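Local coordinates for flavin reductase domain protein (Arthrobacter sp., PDB 2QCK) that probably binds FMN and is likely to catalyse the reduction of flavin by a nicotinamide nucleotide, at the interface of chains A and B. Numbering follows the deposited sequence. Chains: chain A/B, Flavin reductase domain protein.

The interface of chains A and B. Residues chain A 17, 42, 56, 133; chain B 44-46, 54.
A:Asn56 and B:Thr54, which occupy the same strand (51-58) in their own chains, meet across the two-fold interface through an amide and a hydroxyl, and show how one primary amide can join a side chain and a backbone of the partner subunit. Flavin reductases of this family commonly pair as dimers, so the contact is plausibly biological. Followed outward, CB of A:Asn56 passes near the carbonyl O of B:Ser45 and the methyl CD1 of B:Leu46. CG then packs on that methyl, 3.8 Å from B:Leu46 CD1, the two side chains crossing at about a right angle. The carbonyl oxygen OD1 of A:Asn56 lies 3.8 Å from B:Thr54 OG1 and also near B:Leu46 CD1. At the end ND2 uses both N-H groups. One runs almost straight (174° at H) to B:Thr54 OG1, 2.9 Å from A:Asn56 ND2, with the hydroxyl close to the amide plane. The other reaches the main chain of strand 44-48, A:Asn56 ND2 lying 3.0 Å from B:Ser45 O; here the nitrogen sits above the carbonyl plane, 53° out of it, although the acceptor stays near the plane of the amide. Two acceptors in directions fixed by one flat group should restrain its rotation. Behind it, A:Ser42 acts as second shell: its OG accepts the backbone N-H of A:Asn56 (N to OG 2.9 Å), which probably helps to hold the strand from which the amide projects. A leucine in place of A:Asn56 would probably leave the carbonyl of B:Ser45 and the hydroxyl of B:Thr54 without their amide donor across the interface. Apolar contacts flank the polar pair. With CG1 anti to the backbone N (chi1 177°), the other methyl of A:Val133, CG2, points tip to tip at B:Thr54 CG2 and also touches B:Leu46. On the opposite flank the ring of A:Phe17 lies against strand 44-48, with B:Ser45 CB 4.0 Å from A:Phe17 CD1, over one face and offset toward the rim.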
loop_
_atom_site.group_PDB
_atom_site.type_symbol
_atom_site.label_atom_id
_atom_site.label_comp_id
_atom_site.label_asym_id
_atom_site.label_seq_id
_atom_site.Cartn_x
_atom_site.Cartn_y
_atom_site.Cartn_z
ATOM N N PHE A 17 -10.988 -1.194 5.394
ATOM C CA PHE A 17 -9.551 -0.863 5.534
ATOM C C PHE A 17 -8.979 -1.194 6.907
ATOM O O PHE A 17 -7.748 -1.298 7.050
ATOM C CB PHE A 17 -9.179 0.591 5.083
ATOM C CG PHE A 17 -9.037 0.696 3.620
ATOM C CD1 PHE A 17 -7.893 0.244 3.003
ATOM C CD2 PHE A 17 -10.113 1.082 2.841
ATOM C CE1 PHE A 17 -7.801 0.227 1.643
ATOM C CE2 PHE A 17 -10.033 1.077 1.469
ATOM C CZ PHE A 17 -8.876 0.645 0.873
ATOM N N SER A 42 0.950 3.380 3.523
ATOM C CA SER A 42 0.501 3.353 2.114
ATOM C C SER A 42 1.603 3.305 1.070
ATOM O O SER A 42 1.343 3.397 -0.135
ATOM C CB SER A 42 -0.401 4.549 1.838
ATOM O OG SER A 42 0.238 5.784 2.133
ATOM N N ASN A 56 0.098 7.944 0.175
ATOM C CA ASN A 56 -0.962 8.893 0.402
ATOM C C ASN A 56 -0.778 9.574 1.757
ATOM O O ASN A 56 -0.243 8.974 2.713
ATOM C CB ASN A 56 -2.328 8.206 0.337
ATOM C CG ASN A 56 -2.582 7.490 -0.993
ATOM O OD1 ASN A 56 -2.043 7.875 -2.029
ATOM N ND2 ASN A 56 -3.388 6.417 -0.963
ATOM N N VAL A 133 -2.127 12.071 -3.196
ATOM C CA VAL A 133 -1.222 11.022 -3.643
ATOM C C VAL A 133 0.136 11.667 -3.962
ATOM O O VAL A 133 0.210 12.669 -4.688
ATOM C CB VAL A 133 -1.768 10.325 -4.910
ATOM C CG1 VAL A 133 -0.797 9.263 -5.454
ATOM C CG2 VAL A 133 -3.251 9.775 -4.630
ATOM N N ALA B 44 -4.492 1.006 -1.156
ATOM C CA ALA B 44 -4.304 1.870 0.046
ATOM C C ALA B 44 -5.460 2.809 0.096
ATOM O O ALA B 44 -5.936 3.295 -0.928
ATOM C CB ALA B 44 -3.046 2.661 -0.042
ATOM N N SER B 45 -5.904 3.074 1.305
ATOM C CA SER B 45 -6.820 4.159 1.577
ATOM C C SER B 45 -6.247 5.532 1.191
ATOM O O SER B 45 -5.077 5.814 1.483
ATOM C CB SER B 45 -7.100 4.145 3.071
ATOM O OG SER B 45 -8.167 5.008 3.300
ATOM N N LEU B 46 -7.075 6.376 0.551
ATOM C CA LEU B 46 -6.724 7.758 0.237
ATOM C C LEU B 46 -7.495 8.781 1.050
ATOM O O LEU B 46 -6.919 9.688 1.654
ATOM C CB LEU B 46 -6.894 8.038 -1.273
ATOM C CG LEU B 46 -6.700 9.476 -1.806
ATOM C CD1 LEU B 46 -5.328 10.086 -1.451
ATOM C CD2 LEU B 46 -6.918 9.443 -3.292
ATOM N N THR B 54 -6.468 4.006 -3.658
ATOM C CA THR B 54 -5.548 3.998 -4.788
ATOM C C THR B 54 -4.908 2.628 -4.923
ATOM O O THR B 54 -4.798 1.911 -3.942
ATOM C CB THR B 54 -4.435 5.020 -4.543
ATOM O OG1 THR B 54 -3.859 4.775 -3.262
ATOM C CG2 THR B 54 -4.977 6.417 -4.557
#